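Local coordinates for oxidoreductase, NAD-binding/iron-sulfur cluster-binding protein (Nitratireductor pacificus pht-3B, PDB 6ZXU) that catalyses the reductive removal of halogen from organohalides, using a cobalamin cofactor and two [4Fe-4S] clusters, at residues 59-64 and 231-236; 161-166 and 381-386; 432-437 and 639-644. All blocks are in the same frame, centred on the assembly; numbering follows the deposited sequence.

Contact 1: residues 59-64 and 231-236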
loop_
_atom_site.group_PDB
_atom_site.type_symbol
_atom_site.label_atom_id
_atom_site.label_comp_id
_atom_site.label_asym_id
_atom_site.label_seq_id
_atom_site.Cartn_x
_atom_site.Cartn_y
_atom_site.Cartn_z
ATOM N N ALA A 59 8.028 24.754 23.592
ATOM C CA ALA A 59 7.769 23.295 23.558
ATOM C C ALA A 59 8.600 22.540 22.501
ATOM O O ALA A 59 8.933 23.074 21.495
ATOM C CB ALA A 59 6.308 23.035 23.274
ATOM N N ARG A 60 8.933 21.306 22.802
ATOM C CA ARG A 60 9.637 20.444 21.857
ATOM C C ARG A 60 8.796 19.186 21.603
ATOM O O ARG A 60 7.917 18.843 22.377
ATOM C CB ARG A 60 11.015 20.024 22.397
ATOM C CG ARG A 60 10.946 19.139 23.639
ATOM C CD ARG A 60 12.301 18.483 23.906
ATOM N NE ARG A 60 12.339 17.627 25.100
ATOM C CZ ARG A 60 11.854 16.364 25.175
ATOM N NH1 ARG A 60 11.254 15.769 24.124
ATOM N NH2 ARG A 60 11.925 15.699 26.325
ATOM N N GLN A 61 9.142 18.501 20.513
ATOM C CA GLN A 61 8.551 17.236 20.144
ATOM C C GLN A 61 9.049 16.158 21.040
ATOM O O GLN A 61 10.134 16.246 21.555
ATOM C CB GLN A 61 8.870 16.878 18.709
ATOM C CG GLN A 61 8.311 17.812 17.678
ATOM C CD GLN A 61 8.497 17.277 16.285
ATOM O OE1 GLN A 61 7.871 16.309 15.928
ATOM N NE2 GLN A 61 9.307 17.932 15.476
ATOM N N PRO A 62 8.227 15.107 21.273
ATOM C CA PRO A 62 8.720 13.879 21.891
ATOM C C PRO A 62 9.951 13.289 21.217
ATOM O O PRO A 62 10.150 13.429 20.027
ATOM C CB PRO A 62 7.551 12.870 21.713
ATOM C CG PRO A 62 6.341 13.731 21.566
ATOM C CD PRO A 62 6.809 14.964 20.849
ATOM N N GLU A 63 10.740 12.632 22.031
ATOM C CA GLU A 63 12.007 12.041 21.626
ATOM C C GLU A 63 12.063 10.634 22.148
ATOM O O GLU A 63 11.297 10.261 23.030
ATOM C CB GLU A 63 13.199 12.816 22.247
ATOM C CG GLU A 63 13.408 14.204 21.631
ATOM C CD GLU A 63 13.952 14.174 20.184
ATOM O OE1 GLU A 63 14.154 15.303 19.583
ATOM O OE2 GLU A 63 14.245 13.035 19.663
ATOM N N ASP A 64 13.021 9.867 21.638
ATOM C CA ASP A 64 13.284 8.519 22.197
ATOM C C ASP A 64 13.889 8.589 23.613
ATOM O O ASP A 64 14.657 9.507 23.915
ATOM C CB ASP A 64 14.300 7.757 21.359
ATOM C CG ASP A 64 13.798 7.438 19.998
ATOM O OD1 ASP A 64 13.943 8.359 19.137
ATOM O OD2 ASP A 64 13.411 6.213 19.736
ATOM N N GLY A 231 4.095 8.677 21.851
ATOM C CA GLY A 231 4.893 9.707 21.283
ATOM C C GLY A 231 4.616 9.838 19.818
ATOM O O GLY A 231 3.881 9.048 19.233
ATOM N N PHE A 232 5.140 10.901 19.218
ATOM C CA PHE A 232 4.823 11.254 17.872
ATOM C C PHE A 232 5.886 12.281 17.365
ATOM O O PHE A 232 6.645 12.828 18.154
ATOM C CB PHE A 232 3.417 11.862 17.763
ATOM C CG PHE A 232 3.268 13.143 18.524
ATOM C CD1 PHE A 232 2.944 13.122 19.860
ATOM C CD2 PHE A 232 3.527 14.349 17.927
ATOM C CE1 PHE A 232 2.836 14.306 20.583
ATOM C CE2 PHE A 232 3.393 15.550 18.646
ATOM C CZ PHE A 232 3.054 15.522 19.952
ATOM N N ARG A 233 5.881 12.506 16.050
ATOM C CA ARG A 233 6.612 13.549 15.403
ATOM C C ARG A 233 5.710 14.277 14.466
ATOM O O ARG A 233 4.636 13.764 14.117
ATOM C CB ARG A 233 7.873 13.021 14.677
ATOM C CG ARG A 233 8.763 12.199 15.556
ATOM C CD ARG A 233 9.528 12.999 16.629
ATOM N NE ARG A 233 10.558 13.802 15.988
ATOM C CZ ARG A 233 11.487 14.515 16.617
ATOM N NH1 ARG A 233 11.595 14.547 17.921
ATOM N NH2 ARG A 233 12.376 15.149 15.879
ATOM N N LEU A 234 6.133 15.502 14.071
ATOM C CA LEU A 234 5.317 16.429 13.269
ATOM C C LEU A 234 5.821 16.710 11.876
ATOM O O LEU A 234 7.012 16.710 11.641
ATOM C CB LEU A 234 5.232 17.786 13.956
ATOM C CG LEU A 234 4.626 17.769 15.350
ATOM C CD1 LEU A 234 4.966 19.096 16.066
ATOM C CD2 LEU A 234 3.117 17.576 15.238
ATOM N N GLY A 235 4.882 16.909 10.953
ATOM C CA GLY A 235 5.152 17.463 9.657
ATOM C C GLY A 235 4.156 18.609 9.445
ATOM O O GLY A 235 3.082 18.629 10.028
ATOM N N VAL A 236 4.528 19.556 8.594
ATOM C CA VAL A 236 3.725 20.752 8.254
ATOM C C VAL A 236 3.843 21.011 6.766
ATOM O O VAL A 236 4.893 20.817 6.146
ATOM C CB VAL A 236 4.193 21.989 9.032
ATOM C CG1 VAL A 236 3.458 23.210 8.536
ATOM C CG2 VAL A 236 4.012 21.785 10.531
HETATM O O HOH W 1 9.426 16.321 12.651
#

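Contact 2: residues 161-166 and 381-386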
loop_
_atom_site.group_PDB
_atom_site.type_symbol
_atom_site.label_atom_id
_atom_site.label_comp_id
_atom_site.label_asym_id
_atom_site.label_seq_id
_atom_site.Cartn_x
_atom_site.Cartn_y
_atom_site.Cartn_z
ATOM N N ALA A 161 15.325 -6.120 19.002
ATOM C CA ALA A 161 15.229 -4.967 19.876
ATOM C C ALA A 161 16.417 -3.966 19.677
ATOM O O ALA A 161 16.205 -2.729 19.593
ATOM C CB ALA A 161 15.051 -5.413 21.305
ATOM N N GLU A 162 17.640 -4.489 19.560
ATOM C CA GLU A 162 18.843 -3.686 19.296
ATOM C C GLU A 162 18.797 -2.975 17.952
ATOM O O GLU A 162 19.411 -1.898 17.779
ATOM C CB GLU A 162 20.131 -4.611 19.336
ATOM N N TRP A 163 18.107 -3.553 16.965
ATOM C CA TRP A 163 17.992 -2.888 15.675
ATOM C C TRP A 163 17.148 -1.603 15.743
ATOM O O TRP A 163 17.346 -0.684 14.981
ATOM C CB TRP A 163 17.352 -3.790 14.659
ATOM C CG TRP A 163 18.064 -5.088 14.359
ATOM C CD1 TRP A 163 19.236 -5.526 14.898
ATOM C CD2 TRP A 163 17.655 -6.076 13.419
ATOM N NE1 TRP A 163 19.567 -6.735 14.368
ATOM C CE2 TRP A 163 18.608 -7.105 13.461
ATOM C CE3 TRP A 163 16.530 -6.241 12.606
ATOM C CZ2 TRP A 163 18.472 -8.287 12.705
ATOM C CZ3 TRP A 163 16.415 -7.396 11.801
ATOM C CH2 TRP A 163 17.402 -8.392 11.850
ATOM N N ILE A 164 16.209 -1.555 16.671
ATOM C CA ILE A 164 15.121 -0.585 16.662
ATOM C C ILE A 164 15.205 0.432 17.783
ATOM O O ILE A 164 14.821 1.585 17.584
ATOM C CB ILE A 164 13.757 -1.359 16.720
ATOM C CG1 ILE A 164 13.495 -2.020 15.391
ATOM C CG2 ILE A 164 12.581 -0.483 17.097
ATOM C CD1 ILE A 164 12.506 -3.159 15.454
ATOM N N ARG A 165 15.719 0.016 18.923
ATOM C CA ARG A 165 15.789 0.895 20.113
ATOM C C ARG A 165 16.492 2.209 19.853
ATOM O O ARG A 165 17.542 2.220 19.222
ATOM C CB ARG A 165 16.471 0.165 21.277
ATOM C CG ARG A 165 16.166 0.828 22.622
ATOM C CD ARG A 165 15.937 -0.230 23.696
ATOM N NE ARG A 165 14.667 -0.988 23.505
ATOM C CZ ARG A 165 14.399 -2.207 24.027
ATOM N NH1 ARG A 165 15.301 -2.853 24.816
ATOM N NH2 ARG A 165 13.210 -2.795 23.740
ATOM N N GLY A 166 15.849 3.305 20.225
ATOM C CA GLY A 166 16.399 4.599 19.998
ATOM C C GLY A 166 16.219 5.189 18.603
ATOM O O GLY A 166 16.717 6.272 18.344
ATOM N N GLU A 381 12.011 -13.534 13.173
ATOM C CA GLU A 381 11.217 -12.721 14.057
ATOM C C GLU A 381 11.700 -11.272 14.092
ATOM O O GLU A 381 10.880 -10.381 14.202
ATOM C CB GLU A 381 11.264 -13.270 15.507
ATOM C CG GLU A 381 10.677 -14.636 15.720
ATOM C CD GLU A 381 10.801 -15.101 17.216
ATOM O OE1 GLU A 381 9.988 -15.983 17.557
ATOM O OE2 GLU A 381 11.661 -14.547 18.031
ATOM N N ALA A 382 13.007 -11.042 14.021
ATOM C CA ALA A 382 13.568 -9.700 13.983
ATOM C C ALA A 382 13.142 -8.950 12.715
ATOM O O ALA A 382 12.729 -7.852 12.785
ATOM C CB ALA A 382 15.103 -9.702 14.104
ATOM N N ILE A 383 13.216 -9.611 11.584
ATOM C CA ILE A 383 12.833 -9.071 10.305
ATOM C C ILE A 383 11.324 -8.765 10.284
ATOM O O ILE A 383 10.928 -7.706 9.841
ATOM C CB ILE A 383 13.244 -10.064 9.188
ATOM C CG1 ILE A 383 14.756 -10.005 8.917
ATOM C CG2 ILE A 383 12.510 -9.770 7.884
ATOM C CD1 ILE A 383 15.249 -8.701 8.349
ATOM N N LYS A 384 10.509 -9.651 10.790
ATOM C CA LYS A 384 9.106 -9.379 10.931
ATOM C C LYS A 384 8.796 -8.182 11.836
ATOM O O LYS A 384 8.091 -7.279 11.432
ATOM C CB LYS A 384 8.326 -10.599 11.349
ATOM C CG LYS A 384 8.402 -11.713 10.353
ATOM C CD LYS A 384 7.593 -12.913 10.804
ATOM C CE LYS A 384 7.656 -14.007 9.779
ATOM N NZ LYS A 384 6.801 -15.116 10.209
ATOM N N ALA A 385 9.376 -8.143 13.010
ATOM C CA ALA A 385 9.220 -7.025 13.920
ATOM C C ALA A 385 9.661 -5.719 13.231
ATOM O O ALA A 385 8.978 -4.664 13.384
ATOM C CB ALA A 385 10.047 -7.249 15.189
ATOM N N LEU A 386 10.730 -5.762 12.481
ATOM C CA LEU A 386 11.234 -4.628 11.785
ATOM C C LEU A 386 10.249 -4.141 10.753
ATOM O O LEU A 386 9.907 -2.932 10.706
ATOM C CB LEU A 386 12.576 -4.937 11.173
ATOM C CG LEU A 386 13.286 -3.844 10.446
ATOM C CD1 LEU A 386 13.464 -2.658 11.397
ATOM C CD2 LEU A 386 14.641 -4.241 9.857
#

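Contact 3: residues 432-437 and 639-644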
loop_
_atom_site.group_PDB
_atom_site.type_symbol
_atom_site.label_atom_id
_atom_site.label_comp_id
_atom_site.label_asym_id
_atom_site.label_seq_id
_atom_site.Cartn_x
_atom_site.Cartn_y
_atom_site.Cartn_z
ATOM N N TYR A 432 -9.315 0.288 2.642
ATOM C CA TYR A 432 -10.706 -0.043 2.524
ATOM C C TYR A 432 -11.617 1.183 2.318
ATOM O O TYR A 432 -12.482 1.183 1.432
ATOM C CB TYR A 432 -11.200 -0.883 3.713
ATOM C CG TYR A 432 -12.702 -1.197 3.620
ATOM C CD1 TYR A 432 -13.186 -2.134 2.755
ATOM C CD2 TYR A 432 -13.625 -0.477 4.353
ATOM C CE1 TYR A 432 -14.499 -2.417 2.677
ATOM C CE2 TYR A 432 -14.957 -0.714 4.223
ATOM C CZ TYR A 432 -15.392 -1.718 3.415
ATOM O OH TYR A 432 -16.749 -1.936 3.324
ATOM N N GLU A 433 -11.377 2.238 3.089
ATOM C CA GLU A 433 -12.391 3.316 3.187
ATOM C C GLU A 433 -12.356 4.193 1.926
ATOM O O GLU A 433 -13.423 4.530 1.420
ATOM C CB GLU A 433 -12.178 4.176 4.409
ATOM C CG GLU A 433 -12.748 3.503 5.678
ATOM C CD GLU A 433 -11.872 2.356 6.290
ATOM O OE1 GLU A 433 -12.357 1.633 7.262
ATOM O OE2 GLU A 433 -10.704 2.160 5.772
ATOM N N THR A 434 -11.190 4.407 1.358
ATOM C CA THR A 434 -11.114 5.111 0.107
ATOM C C THR A 434 -11.758 4.292 -1.029
ATOM O O THR A 434 -12.542 4.794 -1.828
ATOM C CB THR A 434 -9.689 5.488 -0.251
ATOM O OG1 THR A 434 -9.231 6.472 0.659
ATOM C CG2 THR A 434 -9.581 6.063 -1.643
ATOM N N MET A 435 -11.479 2.993 -1.080
ATOM C CA MET A 435 -12.033 2.180 -2.115
ATOM C C MET A 435 -13.548 2.101 -2.036
ATOM O O MET A 435 -14.208 1.892 -3.076
ATOM C CB MET A 435 -11.389 0.748 -2.080
ATOM C CG MET A 435 -11.244 0.096 -3.417
ATOM S SD MET A 435 -10.229 -1.484 -3.283
ATOM C CE MET A 435 -8.578 -0.837 -2.929
ATOM N N GLU A 436 -14.118 2.242 -0.849
ATOM C CA GLU A 436 -15.562 2.232 -0.693
ATOM C C GLU A 436 -16.244 3.379 -1.447
ATOM O O GLU A 436 -17.324 3.212 -1.917
ATOM C CB GLU A 436 -15.951 2.303 0.809
ATOM C CG GLU A 436 -16.079 0.938 1.476
ATOM C CD GLU A 436 -16.975 -0.101 0.674
ATOM O OE1 GLU A 436 -16.429 -1.040 -0.027
ATOM O OE2 GLU A 436 -18.247 0.035 0.712
ATOM N N GLY A 437 -15.621 4.551 -1.462
ATOM C CA GLY A 437 -16.150 5.708 -2.141
ATOM C C GLY A 437 -16.011 5.658 -3.658
ATOM O O GLY A 437 -16.648 6.401 -4.350
ATOM N N ARG A 639 -16.166 9.608 -0.679
ATOM C CA ARG A 639 -15.566 10.197 -1.837
ATOM C C ARG A 639 -14.925 11.518 -1.479
ATOM O O ARG A 639 -15.522 12.583 -1.642
ATOM C CB ARG A 639 -16.591 10.319 -2.968
ATOM C CG ARG A 639 -15.977 10.729 -4.304
ATOM C CD ARG A 639 -16.928 10.414 -5.409
ATOM N NE ARG A 639 -16.564 11.015 -6.674
ATOM C CZ ARG A 639 -17.378 10.952 -7.740
ATOM N NH1 ARG A 639 -18.532 10.303 -7.649
ATOM N NH2 ARG A 639 -17.043 11.482 -8.909
ATOM N N TRP A 640 -13.699 11.474 -0.977
ATOM C CA TRP A 640 -13.103 12.655 -0.427
ATOM C C TRP A 640 -12.213 13.401 -1.416
ATOM O O TRP A 640 -11.767 14.512 -1.092
ATOM C CB TRP A 640 -12.202 12.267 0.762
ATOM C CG TRP A 640 -11.160 11.212 0.455
ATOM C CD1 TRP A 640 -11.326 9.832 0.604
ATOM C CD2 TRP A 640 -9.816 11.400 -0.028
ATOM N NE1 TRP A 640 -10.173 9.160 0.220
ATOM C CE2 TRP A 640 -9.234 10.090 -0.162
ATOM C CE3 TRP A 640 -9.082 12.511 -0.398
ATOM C CZ2 TRP A 640 -7.958 9.910 -0.639
ATOM C CZ3 TRP A 640 -7.849 12.340 -0.905
ATOM C CH2 TRP A 640 -7.270 11.056 -1.002
ATOM N N TRP A 641 -11.864 12.780 -2.551
ATOM C CA TRP A 641 -10.857 13.349 -3.487
ATOM C C TRP A 641 -11.541 14.210 -4.548
ATOM O O TRP A 641 -12.759 14.106 -4.794
ATOM C CB TRP A 641 -10.045 12.201 -4.182
ATOM C CG TRP A 641 -10.928 11.216 -4.930
ATOM C CD1 TRP A 641 -11.282 11.263 -6.263
ATOM C CD2 TRP A 641 -11.576 10.074 -4.388
ATOM N NE1 TRP A 641 -12.131 10.242 -6.552
ATOM C CE2 TRP A 641 -12.305 9.484 -5.416
ATOM C CE3 TRP A 641 -11.581 9.480 -3.124
ATOM C CZ2 TRP A 641 -13.096 8.380 -5.198
ATOM C CZ3 TRP A 641 -12.356 8.400 -2.903
ATOM C CH2 TRP A 641 -13.111 7.838 -3.935
ATOM N N PHE A 642 -10.730 15.054 -5.192
ATOM C CA PHE A 642 -11.164 15.875 -6.335
ATOM C C PHE A 642 -11.012 15.103 -7.638
ATOM O O PHE A 642 -10.063 14.343 -7.801
ATOM C CB PHE A 642 -10.318 17.156 -6.429
ATOM C CG PHE A 642 -10.411 18.094 -5.251
ATOM C CD1 PHE A 642 -11.517 18.145 -4.446
ATOM C CD2 PHE A 642 -9.347 18.955 -4.997
ATOM C CE1 PHE A 642 -11.591 18.984 -3.382
ATOM C CE2 PHE A 642 -9.400 19.837 -3.955
ATOM C CZ PHE A 642 -10.524 19.852 -3.151
ATOM N N ASP A 643 -11.945 15.285 -8.545
ATOM C CA ASP A 643 -11.841 14.751 -9.885
ATOM C C ASP A 643 -11.028 15.713 -10.801
ATOM O O ASP A 643 -11.568 16.632 -11.386
ATOM C CB ASP A 643 -13.230 14.552 -10.480
ATOM C CG ASP A 643 -13.948 13.412 -9.862
ATOM O OD1 ASP A 643 -13.314 12.531 -9.215
ATOM O OD2 ASP A 643 -15.144 13.378 -9.972
ATOM N N LEU A 644 -9.726 15.546 -10.795
ATOM C CA LEU A 644 -8.762 16.344 -11.503
ATOM C C LEU A 644 -7.902 15.457 -12.370
ATOM O O LEU A 644 -7.427 14.425 -11.902
ATOM C CB LEU A 644 -7.835 17.136 -10.546
ATOM C CG LEU A 644 -8.522 18.175 -9.663
ATOM C CD1 LEU A 644 -7.566 18.800 -8.652
ATOM C CD2 LEU A 644 -9.184 19.239 -10.533
#

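Contact 1: residues 59-64 and 231-236
Gln61 and Arg233 lie with their flat ends stacked, the amide over the centre of one guanidinium face and the two planes 24° apart. From there Gln61 OE1 takes the backbone N-H of Leu234, with OE1 2.7 Å from Leu234 N, although the bond is bent to 135° at the hydrogen. A water accepts from Gln61 NE2 and donates to Leu234 O, so both ends of the amide are tied to strand 232-239, an inner strand of a four-stranded antiparallel sheet, beside strand 142-149. Arg233 NH1 in turn reaches Pro62 O at 2.8 Å, with that oxygen in the guanidinium plane. The same NH1 forms a salt bridge with Glu63 OE1 at 3.1 Å, meeting it from above the carboxylate plane. The Arg233 chain is bent at chi2 and chi3 (both -71°), with its end closer to the loop than CB. Next to it along the strand, Pro62 CG sits over a face of the Phe232 ring, toward its rim, 4.0 Å from the centroid, in a CH-pi contact. Farther out, Asp173 on helix 168-190 pairs with Arg233 NE. The Arg233 charge is thus probably balanced by Glu63 and Asp173, so one guanidinium links loop, strand and helix.

Contact 2: residues 161-166 and 381-386
Trp163 of the short helix 161-164 lays a face of its indole against Ala382 of helix 376-390, a helix-to-helix contact carried by apolar side chains. Here the packing is tight: Ala382 CB stands 3.7 Å from the centroid of the six-membered ring, offset toward its rim, in a CH-pi contact. Ile383 CD1 comes to the ring edge near its plane, 3.9 Å from Trp163 CZ3. Leu386, with CG anti to the backbone N (chi1 -178°), divides its methyls between two partners, CD2 going to the indole. The indole N-H bonds to Gly370 O, and His466 of helix 445-469 meets the ring edge-to-face, so the tryptophan is fixed on several sides. An alanine at Trp163 would probably open a gap beside Ala382 and Leu386 and leave Gly370 O without this donor. Contact is looser at Ile164, whose CD1 stays 4.2 Å from Leu386 CA. Beyond it the chain leaves helical geometry at Arg165, and on the far flank of the longer helix the partly exposed Lys384 turns to a salt bridge with Asp528. Between Ile164 and Leu386 the nearest atoms are CG1 and CD1, 4.0 Å apart.

Contact 3: residues 432-437 and 639-644
Trp640 and Trp641 both carry CG between the backbone N and the carbonyl carbon (chi1 near 55°), and their two indoles meet helix 432-437 at different points. Thr434 has OG1 anti to its carbonyl carbon (chi1 -68°), placing the hydroxyl oxygen before the Trp640 N-H. The hydrogen bond from Trp640 NE1 to Thr434 OG1 is 2.9 Å long and 157° at the hydrogen, and the oxygen lies close to the indole plane. Trp641 brings the rim of its six-membered ring instead: CZ3 is 3.8 Å from Thr434 CG2, and CH2 is 3.6 Å from Gly437 C, which lies near the ring plane. Gly437 is suited to this approach, since a side chain there would run into Arg639 N and press on Trp641. The contact joins the short helix after strand 422-429 of the second four-stranded antiparallel sheet to an irregular segment ahead of strand 645-647. Gln430, a cobalamin-binding residue, precedes this helix, and the cobalamin lies about 12 Å from the Thr434 side chain. Trp641 CE3 lies over one face of the Trp640 ring, toward its rim. Arg639 lays CG over a face of Trp641, and its NH2 forms a salt bridge with Asp643 OD2 at 2.9 Å, on the syn lone pair.

Overall arrangement
Contacts 1 and 2 are neighbours, their centres 21 Å apart, and touch where Asp64 packs on Gly166; their segments alternate along the chain. Contact 3 comes later in sequence and lies across the chain's centre from contact 2, their centres 35 Å apart. Contact 1 is partly buried and the most polar, with an arginine-centred network laid on strand 232-239. Contact 2 is buried and carried by apolar side chains across its helices, and contact 3 is buried with a single hydrogen bond between its segments. Helix 168-190 borders both contact 1 and contact 3, and helix 445-469 borders contacts 2 and 3. Of the three, contact 3 alone approaches the cobalamin site.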